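Local coordinates for protein F2 like fibronectin-binding protein (Streptococcus pneumoniae, PDB 5A0N), which probably acts as a surface adhesin whose N-terminal domain binds host targets covalently through an internal thioester, at residues 112-115 against 119-122; 124-129 against 176-181; 108-113 against 188-193. All coordinates share one frame; numbering follows the deposited sequence.

Interaction 1: residues 112-115 against 119-122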
ATOM      1  N   LEU A 112       8.727  -1.937   4.230  1.00  7.55           N
ATOM      2  CA  LEU A 112       8.299  -0.699   3.609  1.00  7.38           C
ATOM      3  C   LEU A 112       6.965  -0.221   4.219  1.00  7.24           C
ATOM      4  O   LEU A 112       6.803   0.968   4.500  1.00  7.79           O
ATOM      5  CB  LEU A 112       8.193  -0.887   2.097  1.00  7.22           C
ATOM      6  CG  LEU A 112       9.550  -0.947   1.377  1.00  7.81           C
ATOM      7  CD1 LEU A 112       9.407  -1.547   0.002  1.00  8.45           C
ATOM      8  CD2 LEU A 112      10.189   0.423   1.335  1.00  8.39           C
ATOM      9  N   SER A 113       6.017  -1.130   4.403  1.00  7.25           N
ATOM     10  CA  SER A 113       4.767  -0.765   5.050  1.00  7.60           C
ATOM     11  C   SER A 113       4.994  -0.291   6.478  1.00  7.98           C
ATOM     12  O   SER A 113       4.357   0.688   6.915  1.00  8.36           O
ATOM     13  CB  SER A 113       3.743  -1.883   4.932  1.00  7.78           C
ATOM     14  OG  SER A 113       4.169  -3.058   5.596  1.00  8.02           O
ATOM     15  N   TYR A 114       5.916  -0.925   7.202  1.00  7.77           N
ATOM     16  CA  TYR A 114       6.250  -0.446   8.541  1.00  8.40           C
ATOM     17  C   TYR A 114       6.899   0.933   8.508  1.00  7.95           C
ATOM     18  O   TYR A 114       6.689   1.740   9.418  1.00  9.10           O
ATOM     19  CB  TYR A 114       7.163  -1.463   9.227  1.00  9.44           C
ATOM     20  CG  TYR A 114       7.654  -1.094  10.603  1.00  9.83           C
ATOM     21  CD1 TYR A 114       6.812  -1.092  11.696  1.00 10.35           C
ATOM     22  CD2 TYR A 114       8.978  -0.759  10.811  1.00 11.05           C
ATOM     23  CE1 TYR A 114       7.295  -0.783  12.970  1.00 11.60           C
ATOM     24  CE2 TYR A 114       9.451  -0.453  12.048  1.00 12.91           C
ATOM     25  CZ  TYR A 114       8.630  -0.491  13.135  1.00 13.12           C
ATOM     26  OH  TYR A 114       9.176  -0.178  14.357  1.00 18.12           O
ATOM     27  N   MET A 115       7.666   1.226   7.477  0.50  7.89           N
ATOM     28  CA  MET A 115       8.240   2.544   7.395  0.50  7.32           C
ATOM     29  C   MET A 115       7.157   3.628   7.215  0.50  7.75           C
ATOM     30  O   MET A 115       7.308   4.718   7.741  0.50  9.18           O
ATOM     31  CB  MET A 115       9.299   2.580   6.301  0.50  6.64           C
ATOM     32  CG  MET A 115      10.499   1.692   6.604  0.50  5.16           C
ATOM     33  SD  MET A 115      11.538   1.301   5.171  0.50  5.06           S
ATOM     34  CE  MET A 115      12.598   2.757   5.091  0.50  7.57           C
ATOM     35  N   ASP A 119       7.851   4.854  10.591  1.00  9.80           N
ATOM     36  CA  ASP A 119       8.988   5.682  10.146  1.00 10.01           C
ATOM     37  C   ASP A 119      10.153   5.619  11.143  1.00 10.19           C
ATOM     38  O   ASP A 119      10.576   6.635  11.720  1.00 11.32           O
ATOM     39  CB  ASP A 119       8.507   7.113   9.901  1.00 10.18           C
ATOM     40  CG  ASP A 119       9.504   7.978   9.146  1.00 11.50           C
ATOM     41  OD1 ASP A 119      10.482   7.447   8.598  1.00 10.98           O
ATOM     42  OD2 ASP A 119       9.283   9.198   9.109  1.00 12.92           O
ATOM     43  N   PRO A 120      10.729   4.409  11.326  1.00 10.11           N
ATOM     44  CA  PRO A 120      11.775   4.200  12.354  1.00 11.69           C
ATOM     45  C   PRO A 120      13.004   5.047  12.134  1.00 11.62           C
ATOM     46  O   PRO A 120      13.717   5.305  13.097  1.00 15.47           O
ATOM     47  CB  PRO A 120      12.111   2.687  12.210  1.00 14.20           C
ATOM     48  CG  PRO A 120      11.693   2.339  10.832  1.00 12.43           C
ATOM     49  CD  PRO A 120      10.452   3.165  10.582  1.00 10.44           C
ATOM     50  N   THR A 121      13.293   5.445  10.898  1.00 10.40           N
ATOM     51  CA  THR A 121      14.499   6.239  10.609  1.00 11.46           C
ATOM     52  C   THR A 121      14.180   7.711  10.329  1.00 11.71           C
ATOM     53  O   THR A 121      15.038   8.459   9.873  1.00 13.78           O
ATOM     54  CB  THR A 121      15.335   5.625   9.463  1.00 11.76           C
ATOM     55  OG1 THR A 121      14.589   5.683   8.241  1.00 11.13           O
ATOM     56  CG2 THR A 121      15.713   4.164   9.785  1.00 13.80           C
ATOM     57  N   ASP A 122      12.949   8.147  10.621  1.00 11.87           N
ATOM     58  CA  ASP A 122      12.598   9.570  10.546  1.00 12.48           C
ATOM     59  C   ASP A 122      12.857  10.153   9.145  1.00 11.82           C
ATOM     60  O   ASP A 122      13.417  11.239   8.982  1.00 13.43           O
ATOM     61  CB  ASP A 122      13.310  10.379  11.634  1.00 15.27           C
ATOM     62  CG  ASP A 122      12.540  10.407  12.918  1.00 23.03           C
ATOM     63  OD1 ASP A 122      11.312  10.606  12.855  1.00 24.13           O
ATOM     64  OD2 ASP A 122      13.171  10.246  13.968  1.00 34.22           O
TER

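Interaction 2: residues 124-129 against 176-181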
ATOM      1  N   VAL A 124      10.300  11.083   7.178  1.00 10.54           N
ATOM      2  CA  VAL A 124       9.367  12.189   6.971  1.00 11.75           C
ATOM      3  C   VAL A 124       9.894  13.518   7.517  1.00 11.39           C
ATOM      4  O   VAL A 124       9.840  14.537   6.824  1.00 12.99           O
ATOM      5  CB  VAL A 124       7.985  11.851   7.519  1.00 12.95           C
ATOM      6  CG1 VAL A 124       7.070  13.088   7.508  1.00 13.77           C
ATOM      7  CG2 VAL A 124       7.362  10.735   6.700  1.00 13.73           C
ATOM      8  N   LYS A 125      10.454  13.516   8.730  1.00 13.09           N
ATOM      9  CA  LYS A 125      11.035  14.749   9.261  1.00 13.74           C
ATOM     10  C   LYS A 125      12.116  15.299   8.345  1.00 13.08           C
ATOM     11  O   LYS A 125      12.217  16.497   8.124  1.00 16.55           O
ATOM     12  CB  LYS A 125      11.705  14.513  10.622  1.00 20.79           C
ATOM     13  CG  LYS A 125      10.809  14.448  11.824  1.00 26.01           C
ATOM     14  CD  LYS A 125      11.641  14.449  13.096  1.00 27.98           C
ATOM     15  N   ARG A 126      12.953  14.419   7.810  1.00 11.82           N
ATOM     16  CA  ARG A 126      14.048  14.884   6.951  1.00 11.44           C
ATOM     17  C   ARG A 126      13.572  15.387   5.591  1.00 12.50           C
ATOM     18  O   ARG A 126      14.176  16.282   5.033  1.00 16.19           O
ATOM     19  CB  ARG A 126      15.084  13.757   6.785  1.00 11.30           C
ATOM     20  CG  ARG A 126      15.829  13.467   8.086  1.00 10.87           C
ATOM     21  CD  ARG A 126      16.867  12.414   7.886  1.00 11.81           C
ATOM     22  NE  ARG A 126      16.292  11.083   7.775  1.00 10.61           N
ATOM     23  CZ  ARG A 126      16.834  10.044   7.147  1.00 10.43           C
ATOM     24  NH1 ARG A 126      17.954  10.153   6.433  1.00 11.76           N
ATOM     25  NH2 ARG A 126      16.218   8.897   7.244  1.00 11.04           N
ATOM     26  N   ALA A 127      12.525  14.768   5.031  1.00 10.69           N
ATOM     27  CA  ALA A 127      12.067  15.118   3.683  1.00 12.35           C
ATOM     28  C   ALA A 127      11.010  16.211   3.641  1.00 12.44           C
ATOM     29  O   ALA A 127      11.034  17.042   2.719  1.00 16.00           O
ATOM     30  CB  ALA A 127      11.562  13.860   2.971  1.00 12.56           C
ATOM     31  N   TRP A 128      10.076  16.157   4.590  1.00 12.77           N
ATOM     32  CA  TRP A 128       8.941  17.105   4.647  1.00 13.56           C
ATOM     33  C   TRP A 128       8.975  18.023   5.864  1.00 15.26           C
ATOM     34  O   TRP A 128       8.158  18.930   5.948  1.00 17.37           O
ATOM     35  CB  TRP A 128       7.565  16.380   4.585  1.00 13.18           C
ATOM     36  CG  TRP A 128       7.243  15.856   3.252  1.00 11.92           C
ATOM     37  CD1 TRP A 128       6.662  16.538   2.219  1.00 12.56           C
ATOM     38  CD2 TRP A 128       7.478  14.524   2.766  1.00 10.53           C
ATOM     39  NE1 TRP A 128       6.550  15.712   1.114  1.00 12.83           N
ATOM     40  CE2 TRP A 128       7.058  14.481   1.432  1.00 12.29           C
ATOM     41  CE3 TRP A 128       8.022  13.381   3.335  1.00 11.03           C
ATOM     42  CZ2 TRP A 128       7.171  13.332   0.664  1.00 11.35           C
ATOM     43  CZ3 TRP A 128       8.125  12.240   2.566  1.00 11.30           C
ATOM     44  CH2 TRP A 128       7.720  12.224   1.258  1.00 11.63           C
ATOM     45  N   GLY A 129       9.869  17.792   6.820  1.00 15.81           N
ATOM     46  CA  GLY A 129       9.916  18.624   8.019  1.00 17.46           C
ATOM     47  C   GLY A 129       8.633  18.408   8.793  1.00 18.45           C
ATOM     48  O   GLY A 129       8.262  17.268   9.109  1.00 25.40           O
ATOM     49  N   LEU A 176      12.693   9.030  -1.355  1.00  7.88           N
ATOM     50  CA  LEU A 176      13.021   7.765  -2.030  1.00  8.18           C
ATOM     51  C   LEU A 176      14.484   7.371  -1.783  1.00  7.48           C
ATOM     52  O   LEU A 176      14.782   6.199  -1.584  1.00  8.39           O
ATOM     53  CB  LEU A 176      12.712   7.877  -3.511  1.00  9.75           C
ATOM     54  CG  LEU A 176      12.883   6.604  -4.337  1.00 10.36           C
ATOM     55  CD1 LEU A 176      12.083   5.453  -3.779  1.00 12.62           C
ATOM     56  CD2 LEU A 176      12.551   6.942  -5.788  1.00 13.56           C
ATOM     57  N   GLU A 177      15.376   8.348  -1.789  1.00  7.91           N
ATOM     58  CA  GLU A 177      16.783   8.076  -1.524  1.00  8.21           C
ATOM     59  C   GLU A 177      16.984   7.616  -0.089  1.00  8.05           C
ATOM     60  O   GLU A 177      17.829   6.760   0.199  1.00  9.12           O
ATOM     61  CB  GLU A 177      17.633   9.293  -1.851  1.00  8.99           C
ATOM     62  CG  GLU A 177      17.578   9.596  -3.324  1.00 10.82           C
ATOM     63  CD  GLU A 177      18.149  10.913  -3.733  1.00 19.11           C
ATOM     64  OE1 GLU A 177      18.908  11.484  -2.998  1.00 28.91           O
ATOM     65  OE2 GLU A 177      17.820  11.383  -4.836  1.00 24.25           O
ATOM     66  N   MET A 178      16.245   8.221   0.839  1.00  7.94           N
ATOM     67  CA  MET A 178      16.322   7.785   2.231  1.00  8.33           C
ATOM     68  C   MET A 178      15.755   6.380   2.426  1.00  7.56           C
ATOM     69  O   MET A 178      16.352   5.563   3.121  1.00  8.78           O
ATOM     70  CB  MET A 178      15.647   8.788   3.154  1.00  8.74           C
ATOM     71  CG  MET A 178      16.306  10.161   3.124  1.00 11.10           C
ATOM     72  SD  MET A 178      15.254  11.383   3.976  1.00 20.02           S
ATOM     73  CE  MET A 178      15.766  12.909   3.290  1.00 18.96           C
ATOM     74  N   ILE A 179      14.607   6.102   1.808  1.00  8.02           N
ATOM     75  CA  ILE A 179      14.058   4.749   1.832  1.00  8.47           C
ATOM     76  C   ILE A 179      15.114   3.742   1.353  1.00  8.43           C
ATOM     77  O   ILE A 179      15.327   2.700   1.980  1.00  8.64           O
ATOM     78  CB  ILE A 179      12.808   4.622   0.942  1.00  8.31           C
ATOM     79  CG1 ILE A 179      11.618   5.385   1.544  1.00  9.14           C
ATOM     80  CG2 ILE A 179      12.451   3.168   0.689  1.00  9.66           C
ATOM     81  CD1 ILE A 179      10.485   5.639   0.552  1.00 10.37           C
ATOM     82  N   ARG A 180      15.762   4.046   0.230  1.00  8.15           N
ATOM     83  CA  ARG A 180      16.712   3.090  -0.360  1.00  7.93           C
ATOM     84  C   ARG A 180      17.940   2.903   0.512  1.00  8.48           C
ATOM     85  O   ARG A 180      18.508   1.808   0.547  1.00 10.56           O
ATOM     86  CB  ARG A 180      17.114   3.538  -1.752  1.00  8.62           C
ATOM     87  CG  ARG A 180      15.962   3.302  -2.715  1.00  8.50           C
ATOM     88  CD  ARG A 180      16.187   3.774  -4.135  1.00  9.10           C
ATOM     89  NE  ARG A 180      15.050   3.327  -4.941  1.00  8.24           N
ATOM     90  CZ  ARG A 180      14.708   3.784  -6.121  1.00  9.69           C
ATOM     91  NH1 ARG A 180      15.429   4.703  -6.724  1.00 11.76           N
ATOM     92  NH2 ARG A 180      13.626   3.304  -6.696  1.00  9.85           N
ATOM     93  N   THR A 181      18.353   3.935   1.230  1.00  7.77           N
ATOM     94  CA  THR A 181      19.484   3.833   2.156  1.00  7.74           C
ATOM     95  C   THR A 181      19.110   3.084   3.428  1.00  8.02           C
ATOM     96  O   THR A 181      19.928   2.343   3.975  1.00  8.87           O
ATOM     97  CB  THR A 181      19.974   5.249   2.489  1.00  7.86           C
ATOM     98  OG1 THR A 181      20.337   5.924   1.278  1.00  8.52           O
ATOM     99  CG2 THR A 181      21.136   5.251   3.403  1.00  8.58           C
TER

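Interaction 3: residues 108-113 against 188-193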
ATOM      1  N   THR A 108      10.691  -7.140   2.130  1.00  9.93           N
ATOM      2  CA  THR A 108      10.559  -5.786   1.606  1.00  9.70           C
ATOM      3  C   THR A 108       9.178  -5.181   1.863  1.00  8.96           C
ATOM      4  O   THR A 108       9.107  -4.031   2.253  1.00  9.34           O
ATOM      5  CB  THR A 108      10.952  -5.664   0.114  1.00 10.47           C
ATOM      6  OG1 THR A 108      10.069  -6.445  -0.689  1.00 12.20           O
ATOM      7  CG2 THR A 108      12.399  -6.097  -0.092  1.00 11.96           C
ATOM      8  N   PHE A 109       8.117  -5.961   1.678  1.00  8.04           N
ATOM      9  CA  PHE A 109       6.784  -5.431   1.938  1.00  8.44           C
ATOM     10  C   PHE A 109       6.616  -5.090   3.407  1.00  7.82           C
ATOM     11  O   PHE A 109       6.114  -4.028   3.773  1.00  8.28           O
ATOM     12  CB  PHE A 109       5.667  -6.407   1.517  1.00  8.79           C
ATOM     13  CG  PHE A 109       4.363  -6.029   2.137  1.00  8.66           C
ATOM     14  CD1 PHE A 109       3.667  -4.929   1.645  1.00  9.38           C
ATOM     15  CD2 PHE A 109       3.898  -6.654   3.258  1.00 10.55           C
ATOM     16  CE1 PHE A 109       2.552  -4.448   2.304  1.00 12.03           C
ATOM     17  CE2 PHE A 109       2.765  -6.201   3.887  1.00 12.01           C
ATOM     18  CZ  PHE A 109       2.086  -5.098   3.403  1.00 12.17           C
ATOM     19  N   SER A 110       7.015  -5.995   4.290  1.00  7.81           N
ATOM     20  CA  SER A 110       6.789  -5.761   5.703  1.00  8.19           C
ATOM     21  C   SER A 110       7.628  -4.591   6.200  1.00  8.19           C
ATOM     22  O   SER A 110       7.168  -3.808   7.045  1.00  8.47           O
ATOM     23  CB  SER A 110       7.024  -7.031   6.528  1.00  9.58           C
ATOM     24  OG  SER A 110       8.374  -7.466   6.473  1.00 10.61           O
ATOM     25  N   ARG A 111       8.849  -4.437   5.687  1.00  8.32           N
ATOM     26  CA  ARG A 111       9.677  -3.278   6.029  1.00  8.40           C
ATOM     27  C   ARG A 111       9.103  -1.953   5.495  1.00  8.05           C
ATOM     28  O   ARG A 111       9.020  -0.970   6.221  1.00  8.61           O
ATOM     29  CB  ARG A 111      11.093  -3.469   5.496  1.00  8.44           C
ATOM     30  CG  ARG A 111      11.892  -4.457   6.320  1.00  8.81           C
ATOM     31  CD  ARG A 111      13.281  -4.737   5.727  1.00  9.23           C
ATOM     32  NE  ARG A 111      14.076  -5.538   6.656  1.00 10.28           N
ATOM     33  CZ  ARG A 111      14.594  -5.044   7.765  1.00 10.36           C
ATOM     34  NH1 ARG A 111      14.665  -3.737   7.994  1.00 10.10           N
ATOM     35  NH2 ARG A 111      15.117  -5.865   8.644  1.00 13.51           N
ATOM     36  N   LEU A 112       8.727  -1.937   4.230  1.00  7.55           N
ATOM     37  CA  LEU A 112       8.299  -0.699   3.609  1.00  7.38           C
ATOM     38  C   LEU A 112       6.965  -0.221   4.219  1.00  7.24           C
ATOM     39  O   LEU A 112       6.803   0.968   4.500  1.00  7.79           O
ATOM     40  CB  LEU A 112       8.193  -0.887   2.097  1.00  7.22           C
ATOM     41  CG  LEU A 112       9.550  -0.947   1.377  1.00  7.81           C
ATOM     42  CD1 LEU A 112       9.407  -1.547   0.002  1.00  8.45           C
ATOM     43  CD2 LEU A 112      10.189   0.423   1.335  1.00  8.39           C
ATOM     44  N   SER A 113       6.017  -1.130   4.403  1.00  7.25           N
ATOM     45  CA  SER A 113       4.767  -0.765   5.050  1.00  7.60           C
ATOM     46  C   SER A 113       4.994  -0.291   6.478  1.00  7.98           C
ATOM     47  O   SER A 113       4.357   0.688   6.915  1.00  8.36           O
ATOM     48  CB  SER A 113       3.743  -1.883   4.932  1.00  7.78           C
ATOM     49  OG  SER A 113       4.169  -3.058   5.596  1.00  8.02           O
ATOM     50  N   VAL A 188      12.275  -5.027  12.361  1.00 12.11           N
ATOM     51  CA  VAL A 188      10.822  -4.943  12.325  1.00 11.49           C
ATOM     52  C   VAL A 188      10.289  -5.701  13.541  1.00 11.55           C
ATOM     53  O   VAL A 188      10.596  -6.876  13.709  1.00 13.14           O
ATOM     54  CB  VAL A 188      10.239  -5.574  11.046  1.00 11.79           C
ATOM     55  CG1 VAL A 188       8.715  -5.533  11.056  1.00 12.41           C
ATOM     56  CG2 VAL A 188      10.783  -4.892   9.798  1.00 13.94           C
ATOM     57  N   PRO A 189       9.463  -5.056  14.387  1.00 11.24           N
ATOM     58  CA  PRO A 189       8.968  -5.686  15.611  1.00 12.06           C
ATOM     59  C   PRO A 189       7.706  -6.522  15.351  1.00 11.15           C
ATOM     60  O   PRO A 189       6.591  -6.168  15.763  1.00 11.25           O
ATOM     61  CB  PRO A 189       8.695  -4.488  16.523  1.00 13.74           C
ATOM     62  CG  PRO A 189       8.220  -3.436  15.558  1.00 12.45           C
ATOM     63  CD  PRO A 189       9.103  -3.623  14.351  1.00 12.49           C
ATOM     64  N   TYR A 190       7.866  -7.615  14.622  1.00 12.42           N
ATOM     65  CA  TYR A 190       6.731  -8.419  14.190  1.00 12.67           C
ATOM     66  C   TYR A 190       5.766  -8.814  15.320  1.00 12.29           C
ATOM     67  O   TYR A 190       4.555  -8.843  15.115  1.00 12.46           O
ATOM     68  CB  TYR A 190       7.236  -9.709  13.477  1.00 12.40           C
ATOM     69  CG  TYR A 190       7.902  -9.425  12.151  1.00 11.96           C
ATOM     70  CD1 TYR A 190       7.141  -9.097  11.044  1.00 10.89           C
ATOM     71  CD2 TYR A 190       9.277  -9.494  11.990  1.00 13.33           C
ATOM     72  CE1 TYR A 190       7.717  -8.800   9.835  1.00 12.29           C
ATOM     73  CE2 TYR A 190       9.865  -9.191  10.772  1.00 12.84           C
ATOM     74  CZ  TYR A 190       9.088  -8.837   9.695  1.00 12.40           C
ATOM     75  OH  TYR A 190       9.703  -8.526   8.510  1.00 13.65           O
ATOM     76  N   GLU A 191       6.289  -9.130  16.504  1.00 13.91           N
ATOM     77  CA  GLU A 191       5.444  -9.596  17.589  1.00 15.36           C
ATOM     78  C   GLU A 191       4.471  -8.499  18.053  1.00 13.92           C
ATOM     79  O   GLU A 191       3.475  -8.805  18.702  1.00 17.29           O
ATOM     80  CB  GLU A 191       6.290 -10.107  18.756  1.00 16.94           C
ATOM     81  CG  GLU A 191       7.037  -9.014  19.510  1.00 22.30           C
ATOM     82  N   ASN A 192       4.758  -7.233  17.718  1.00 11.37           N
ATOM     83  CA  ASN A 192       3.934  -6.103  18.099  1.00 11.63           C
ATOM     84  C   ASN A 192       3.043  -5.567  16.992  1.00 11.60           C
ATOM     85  O   ASN A 192       2.329  -4.574  17.194  1.00 12.60           O
ATOM     86  CB  ASN A 192       4.794  -4.987  18.672  1.00 12.95           C
ATOM     87  CG  ASN A 192       5.441  -5.386  19.987  1.00 14.38           C
ATOM     88  OD1 ASN A 192       4.925  -6.228  20.742  1.00 18.95           O
ATOM     89  ND2 ASN A 192       6.537  -4.749  20.304  1.00 15.30           N
ATOM     90  N   LEU A 193       3.105  -6.214  15.833  1.00 10.41           N
ATOM     91  CA  LEU A 193       2.406  -5.745  14.632  1.00  9.59           C
ATOM     92  C   LEU A 193       1.405  -6.792  14.154  1.00 10.06           C
ATOM     93  O   LEU A 193       1.599  -8.009  14.330  1.00 12.12           O
ATOM     94  CB  LEU A 193       3.451  -5.530  13.497  1.00  9.55           C
ATOM     95  CG  LEU A 193       4.441  -4.406  13.745  1.00 10.05           C
ATOM     96  CD1 LEU A 193       5.600  -4.492  12.772  1.00 11.18           C
ATOM     97  CD2 LEU A 193       3.771  -3.049  13.634  1.00 11.44           C
TER

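Interaction 1: residues 112-115 against 119-122
Met115 and Pro120 pack across the exit of helix 105-118, where the chain turns back just past the helix end and lays the proline ring beside the last turns it has left. The nearest atoms of this pair are Met115 CA and Pro120 CD, 3.9 Å apart. Of the methionine side chain, CG makes the touch, 4.2 Å from Pro120 CD, and beyond it the chain turns away from the ring in the conformer described. Tyr114 meets the same proline from another direction: its CE2 lies 3.8 Å from Pro120 CG, and the two rings cross obliquely. A first torsion of 177° sets Tyr114 CG anti to the backbone N, which carries the aromatic ring toward the proline. Asp119 starts the reversal. It is the first residue to leave helical geometry and has a positive phi of 53°, and the four residues Asp119 to Asp122 then form a type I beta turn closed by Asp122 N to Asp119 O at 3.0 Å. This tight connection joins helix 105-118 to helix 123-128 within the helical insertion domain of pilus-presented adhesins. Although Asp119 CB touches Met115 O at 3.4 Å, its carboxylate faces the next helix: OD1 accepts from Ile123 N and OD2 from Val124 N. Two amides of a helix start thus share one carboxylate, which probably helps to stabilise its negative charge. Phe186 touches both Met115 and Pro120, while Tyr114 also packs on Pro189 and on Leu193 and Tyr195 of strand 193-200.

Interaction 2: residues 124-129 against 176-181
Between residues 124-129 and 176-181 the nearest CA atoms are those of Ala127 and Met178, 8.6 Å apart. At that spacing the backbones stay clear of each other, and the gap is bridged by side chains, chiefly Met178. Its chain is extended beyond CG and slides past Arg126 in the opposite direction. Met178 CE rests 3.7 Å from Arg126 CB and also comes 4.3 Å from Ala127 CB. Further back along the methionine, SD sits 3.7 Å above the plane of the Arg126 guanidinium, over its centre, and Met178 CG covers the same group at 3.7 Å from NH1. Here the short helix 123-128 lies against the last turns of helix 170-182 in the helical insertion domain, at the protein surface. Arg126 is bent at chi3, -75°, which folds its planar end across the methionine. The position of that end is fixed by polar partners: NE bonds to Asp122 O, while NH2 bonds to Thr121 O and forms a salt bridge with Asp182. Hydrogen bonds along the guanidinium periphery therefore leave a face for the sulfur. Ile123 also touches Met178, and Ala127 packs further on Ala175. Within 176-181, Thr181 OG1 donates to Glu177 O over 2.9 Å, reaching this carbonyl from the face opposite to Thr181 N.

Interaction 3: residues 108-113 against 188-193
Two hydroxyls meet across this contact: Tyr190 OH and Ser110 OG lie 2.7 Å apart, probably hydrogen-bonded, with the serine oxygen lying in the plane of the tyrosine ring, at its edge. Ser110 CB adds a contact along the same rim, 3.8 Å from Tyr190 CE1. The serine torsion, chi1 64°, places OG between its backbone N and carbonyl carbon; there it is also hydrogen-bonded to Trp106 O, one turn back on the helix, so Tyr190 joins a hydroxyl already tied to its own helix. The phenol ring is held in turn by Val188, two residues earlier in the chain, whose CG1 stands 3.5 Å above the plane over the ring centre. An inverse gamma turn centred on Pro189, with a weak Tyr190 N to Val188 O bond, brings the two side chains together. The 3-10 segment 190-192 follows and leads into strand 193-200, so the contact sits where the chain returns from helix 170-182 to the four-stranded antiparallel sheet, beside helix 105-118. The other branch of the valine serves Arg111: Val188 CG2 lies 3.7 Å from Arg111 CG and also comes over one face of the guanidinium. That head is engaged elsewhere, by a salt bridge from NE to Asp107, by hydrogen bonds from NH1 to Phe186 O and Leu183 O, and by a cation-pi contact with the Phe186 ring. Nearby, Tyr195 OH of the strand bonds to Ser110 O, and Trp106 meets the Tyr190 ring with planes about 25° apart.

How the interactions relate
Helix 105-118 serves interactions 1 and 3, whose ranges overlap at Leu112 and Ser113, though other residues of the helix make the contacts; their centres are about 9 Å apart, and the tyrosine next to the shared residues links interaction 1 to the loop of interaction 3. Interaction 1 is buried and mainly apolar, interaction 3 partly buried and built round paired hydroxyls, and interaction 2 lies at the surface, where sulfur covers a charged group. Interactions 1 and 2 follow each other along the chain: polar groups of the turn receive the start of helix 123-128. Leu112 also packs on Ile179, tying helix 105-118 to helix 170-182. Interaction 2 is nested in the loop that interaction 3 closes.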